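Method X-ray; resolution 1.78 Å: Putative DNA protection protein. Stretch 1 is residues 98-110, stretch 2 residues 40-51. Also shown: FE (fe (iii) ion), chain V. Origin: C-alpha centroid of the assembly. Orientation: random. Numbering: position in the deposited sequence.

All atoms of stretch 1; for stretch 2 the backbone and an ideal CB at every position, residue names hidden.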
# COMPACT_ATOMS: atom_id res chain seq x y z
N THR J 98 41.49 -2.49 0.29
CA THR J 98 42.48 -1.78 1.07
C THR J 98 41.88 -1.03 2.29
O THR J 98 42.55 -0.22 2.92
CB THR J 98 43.28 -0.81 0.19
OG1 THR J 98 42.39 0.07 -0.47
CG2 THR J 98 44.16 -1.58 -0.85
N VAL J 99 40.61 -1.30 2.63
CA VAL J 99 40.04 -0.70 3.83
C VAL J 99 40.56 -1.48 5.04
O VAL J 99 40.32 -2.68 5.13
CB VAL J 99 38.46 -0.77 3.83
CG1 VAL J 99 37.89 -0.11 5.10
CG2 VAL J 99 37.93 -0.10 2.58
N PRO J 100 41.21 -0.79 6.01
CA PRO J 100 41.84 -1.46 7.16
C PRO J 100 40.82 -2.18 8.04
O PRO J 100 39.65 -1.74 8.17
CB PRO J 100 42.53 -0.28 7.94
CG PRO J 100 42.72 0.77 6.89
CD PRO J 100 41.50 0.66 6.00
N ARG J 101 41.25 -3.29 8.65
CA ARG J 101 40.41 -4.00 9.62
C ARG J 101 40.27 -3.21 10.95
O ARG J 101 41.30 -2.74 11.53
CB ARG J 101 41.00 -5.38 9.90
CG ARG J 101 40.19 -6.22 10.88
CD ARG J 101 40.86 -7.57 11.06
NE ARG J 101 40.23 -8.34 12.10
CZ ARG J 101 40.56 -9.59 12.41
NH1 ARG J 101 41.46 -10.24 11.67
NH2 ARG J 101 39.98 -10.21 13.43
N PRO J 102 39.04 -3.06 11.47
CA PRO J 102 38.90 -2.38 12.78
C PRO J 102 39.25 -3.29 13.92
O PRO J 102 39.40 -4.49 13.72
CB PRO J 102 37.38 -2.06 12.85
CG PRO J 102 36.75 -3.17 12.07
CD PRO J 102 37.74 -3.57 10.96
N PRO J 103 39.33 -2.77 15.18
CA PRO J 103 39.45 -3.63 16.35
C PRO J 103 38.27 -4.61 16.39
O PRO J 103 37.15 -4.24 15.95
CB PRO J 103 39.30 -2.66 17.53
CG PRO J 103 39.79 -1.31 16.98
CD PRO J 103 39.25 -1.34 15.54
N ASP J 104 38.50 -5.81 16.92
CA ASP J 104 37.38 -6.81 17.07
C ASP J 104 36.32 -6.33 18.04
O ASP J 104 35.13 -6.70 17.91
CB ASP J 104 37.93 -8.10 17.62
CG ASP J 104 38.83 -8.83 16.63
OD1 ASP J 104 38.82 -8.47 15.45
OD2 ASP J 104 39.54 -9.77 17.04
N GLY J 105 36.75 -5.53 19.01
CA GLY J 105 35.85 -5.07 20.08
C GLY J 105 35.17 -3.73 19.79
O GLY J 105 34.97 -3.34 18.60
N VAL J 106 34.75 -3.07 20.85
CA VAL J 106 33.95 -1.82 20.74
C VAL J 106 34.85 -0.61 20.89
O VAL J 106 35.53 -0.48 21.92
CB VAL J 106 32.86 -1.78 21.83
CG1 VAL J 106 31.95 -0.55 21.68
CG2 VAL J 106 32.03 -3.05 21.82
N GLU J 107 34.92 0.22 19.84
CA GLU J 107 35.67 1.51 19.89
C GLU J 107 34.84 2.62 20.50
O GLU J 107 33.62 2.47 20.68
CB GLU J 107 36.03 1.95 18.44
CG GLU J 107 37.01 1.03 17.68
CD GLU J 107 36.77 1.10 16.16
OE1 GLU J 107 35.88 0.39 15.62
OE2 GLU J 107 37.46 1.88 15.47
N GLU J 108 35.48 3.77 20.81
CA GLU J 108 34.70 4.98 21.14
C GLU J 108 33.80 5.42 19.97
O GLU J 108 34.19 5.23 18.82
CB GLU J 108 35.65 6.16 21.47
CG GLU J 108 36.46 5.89 22.71
CD GLU J 108 37.13 7.13 23.29
OE1 GLU J 108 37.42 8.09 22.53
OE2 GLU J 108 37.35 7.14 24.53
N VAL J 109 32.63 5.98 20.27
CA VAL J 109 31.69 6.43 19.21
C VAL J 109 32.33 7.33 18.13
O VAL J 109 32.22 7.03 16.94
CB VAL J 109 30.41 7.02 19.83
CG1 VAL J 109 29.52 7.63 18.78
CG2 VAL J 109 29.70 5.90 20.59
N PRO J 110 33.05 8.42 18.53
CA PRO J 110 33.66 9.28 17.51
C PRO J 110 34.72 8.54 16.69
O PRO J 110 34.91 8.87 15.53
CB PRO J 110 34.28 10.46 18.31
CG PRO J 110 34.32 10.01 19.74
CD PRO J 110 33.23 8.97 19.91
N UNK J 40 29.77 -3.94 6.09
CA UNK J 40 29.96 -4.65 7.33
C UNK J 40 30.42 -3.72 8.46
O UNK J 40 30.07 -3.95 9.61
CB UNK J 40 30.97 -5.78 7.13
N UNK J 41 31.15 -2.64 8.16
CA UNK J 41 31.43 -1.64 9.22
C UNK J 41 30.14 -0.92 9.67
O UNK J 41 29.93 -0.70 10.86
CB UNK J 41 32.45 -0.61 8.72
N UNK J 42 29.25 -0.59 8.75
CA UNK J 42 28.04 0.10 9.13
C UNK J 42 27.18 -0.86 9.97
O UNK J 42 26.63 -0.42 10.97
CB UNK J 42 27.28 0.60 7.90
N UNK J 43 27.07 -2.14 9.60
CA UNK J 43 26.30 -3.11 10.43
C UNK J 43 26.97 -3.35 11.81
O UNK J 43 26.33 -3.33 12.85
CB UNK J 43 26.17 -4.44 9.69
N UNK J 44 28.30 -3.47 11.82
CA UNK J 44 29.05 -3.53 13.10
C UNK J 44 28.68 -2.39 14.04
O UNK J 44 28.35 -2.63 15.21
CB UNK J 44 30.56 -3.49 12.83
N UNK J 45 28.69 -1.15 13.56
CA UNK J 45 28.46 -0.03 14.43
C UNK J 45 26.94 0.13 14.73
O UNK J 45 26.60 0.61 15.76
CB UNK J 45 29.03 1.24 13.80
N UNK J 46 26.06 -0.26 13.80
CA UNK J 46 24.59 -0.35 14.08
C UNK J 46 24.41 -1.23 15.30
O UNK J 46 23.62 -0.86 16.18
CB UNK J 46 23.81 -0.91 12.89
N UNK J 47 25.15 -2.35 15.41
CA UNK J 47 24.99 -3.25 16.61
C UNK J 47 25.67 -2.77 17.85
O UNK J 47 25.10 -2.81 18.94
CB UNK J 47 25.53 -4.65 16.30
N UNK J 48 26.92 -2.28 17.69
CA UNK J 48 27.77 -1.96 18.84
C UNK J 48 27.53 -0.58 19.41
O UNK J 48 28.13 -0.24 20.44
CB UNK J 48 29.24 -2.08 18.45
N UNK J 49 26.71 0.21 18.74
CA UNK J 49 26.46 1.59 19.17
C UNK J 49 25.99 1.67 20.63
O UNK J 49 25.35 0.72 21.15
CB UNK J 49 25.42 2.24 18.26
N UNK J 50 26.31 2.79 21.28
CA UNK J 50 25.88 3.04 22.68
C UNK J 50 26.00 4.53 22.96
O UNK J 50 26.61 5.24 22.19
CB UNK J 50 26.72 2.24 23.68
N UNK J 51 25.38 5.01 24.04
CA UNK J 51 25.47 6.41 24.38
C UNK J 51 24.13 7.13 24.23
O UNK J 51 23.11 6.54 23.78
CB UNK J 51 26.53 7.09 23.51
FE FE V . 18.67 -4.13 13.24

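Position 40 lies in a helix that begins earlier in the chain, and its CB has nothing of stretch 1 within 5.5 Å, so many residues would suit it. It is D40, whose carboxylate is bonded elsewhere in the structure.

At position 41, CA-to-CB points toward stretch 1, where V99 and P102 offer only apolar carbon. The ideal CB is still short of these atoms, so a branched aliphatic or an aromatic of some length would fit. The residue is L41 (chi1 m, chi2 t): its CD2 lies 3.7 Å from P102 CG, and its CD1 4.5 Å from V99 CG1.

Positions 42 and 43 are out of reach of stretch 1, which therefore says little about them. They hold Y42 and K43; Y42 OH is hydrogen-bonded elsewhere.

Position 44 points toward a turn whose carbonyls, P103 O, D104 O and G105 O, converge on one spot well beyond the CB. Such a cluster calls for a donor on a long arm, lysine or arginine, with apolar methylenes to pass P102. The deposited K44 is extended through chi3 (t, t, t) and then bends at chi4 (p). Its NZ donates hydrogen bonds to P103 O at 3.0 Å and to G105 O at 3.2 Å, and to water 1 at 2.7 Å, which in turn donates to D104 O at 2.9 Å. On the way, K44 CE passes 4.0 Å from P102 CG.

The CB at 45 points sideways, but the E107 carboxylate reaches in from stretch 1. A long side chain ending in a donor would suit: tyrosine, or a basic residue if it could bend that way. It is Y45. The OH donates to E107 OE1 at 2.6 Å, a short bond with the acceptor at the ring edge, near its plane, and also lies 4.0 Å from P102 CB.

Position 46 is distant from stretch 1, but its CB points toward the visible iron; at about 6.1 Å from the CB of 46, FE suits histidine, or perhaps glutamate. It is H46, with NE2 2.5 Å from FE. Position 47 is also out of reach and holds W47, whose NE1 is bonded elsewhere.

At 48 the ideal CB is already 4.5 Å from V106 CG2 and points toward stretch 1, favouring a medium aliphatic. L48 places CD1 3.8 Å from V106 CG2 and 3.6 Å from G105 O.

Position 49, phi/psi -55/151, is the first to leave helical geometry. Its CB points away, so a long, flexible chain is one that could turn back to V109. M49 does so: SD lies 3.9 Å from V109 CG2.

Position 50 is extended (-161/165) with a sideways CB. V106 offers an apolar surface, and the L48 O, two residues back, an acceptor, so a long chain with a flat polar end fits. In R50, NE donates to L48 O at 2.9 Å, while V106 CG1 covers one guanidinium face, 3.7 Å from NE.

At 51, phi/psi of 112/-179 would jam a CB against the preceding carbonyl O, calling for glycine; G51 it is.

Stretch 2 40-51: DLYKKYHWLMRG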
# COMPACT_ATOMS: atom_id res chain seq x y z
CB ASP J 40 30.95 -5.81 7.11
CG ASP J 40 30.27 -7.00 6.35
OD1 ASP J 40 29.00 -7.00 6.13
OD2 ASP J 40 31.01 -7.94 5.96
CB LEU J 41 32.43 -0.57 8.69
CG LEU J 41 33.92 -0.89 8.62
CD1 LEU J 41 34.55 0.36 8.01
CD2 LEU J 41 34.41 -1.15 10.07
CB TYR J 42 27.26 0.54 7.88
CG TYR J 42 27.55 1.93 7.49
CD1 TYR J 42 27.15 2.98 8.31
CD2 TYR J 42 28.23 2.20 6.28
CE1 TYR J 42 27.38 4.28 7.96
CE2 TYR J 42 28.49 3.52 5.92
CZ TYR J 42 28.07 4.52 6.78
OH TYR J 42 28.28 5.85 6.44
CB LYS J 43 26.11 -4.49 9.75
CG LYS J 43 25.18 -4.49 8.53
CD LYS J 43 23.75 -3.94 8.84
CE LYS J 43 23.05 -4.82 9.93
NZ LYS J 43 21.62 -4.41 9.95
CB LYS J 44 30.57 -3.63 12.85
CG LYS J 44 31.50 -3.64 14.13
CD LYS J 44 32.98 -3.42 13.73
CE LYS J 44 33.95 -3.14 14.91
NZ LYS J 44 34.20 -4.42 15.64
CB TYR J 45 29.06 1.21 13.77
CG TYR J 45 30.58 1.12 13.65
CD1 TYR J 45 31.35 0.42 14.63
CD2 TYR J 45 31.26 1.74 12.61
CE1 TYR J 45 32.74 0.35 14.57
CE2 TYR J 45 32.66 1.61 12.49
CZ TYR J 45 33.38 0.95 13.47
OH TYR J 45 34.75 0.90 13.35
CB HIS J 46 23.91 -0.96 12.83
CG HIS J 46 22.44 -1.37 13.01
ND1 HIS J 46 21.45 -0.47 13.08
CD2 HIS J 46 21.84 -2.63 13.00
CE1 HIS J 46 20.23 -1.10 13.09
NE2 HIS J 46 20.47 -2.44 13.07
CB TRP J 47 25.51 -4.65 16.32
CG TRP J 47 24.76 -5.29 15.16
CD1 TRP J 47 23.40 -5.26 14.92
CD2 TRP J 47 25.35 -6.03 14.06
NE1 TRP J 47 23.09 -5.91 13.72
CE2 TRP J 47 24.23 -6.44 13.18
CE3 TRP J 47 26.67 -6.45 13.76
CZ2 TRP J 47 24.43 -7.17 12.02
CZ3 TRP J 47 26.86 -7.21 12.59
CH2 TRP J 47 25.79 -7.54 11.73
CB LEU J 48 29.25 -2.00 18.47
CG LEU J 48 29.87 -3.35 18.05
CD1 LEU J 48 31.41 -3.32 18.04
CD2 LEU J 48 29.26 -4.60 18.64
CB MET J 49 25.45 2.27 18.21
CG MET J 49 25.16 3.72 18.52
SD MET J 49 26.65 4.77 18.49
CE MET J 49 27.43 4.21 16.96
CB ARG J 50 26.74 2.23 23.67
CG ARG J 50 28.25 2.48 23.55
CD ARG J 50 29.05 1.25 24.04
NE ARG J 50 28.64 0.02 23.33
CZ ARG J 50 28.80 -1.24 23.78
NH1 ARG J 50 29.38 -1.52 24.96
NH2 ARG J 50 28.39 -2.25 23.02
O HOH W 1 32.62 -6.40 16.58
O HOH W 2 18.52 -3.85 10.85
O HOH W 3 17.43 -2.25 13.88
O HOH W 4 16.34 -4.78 13.42
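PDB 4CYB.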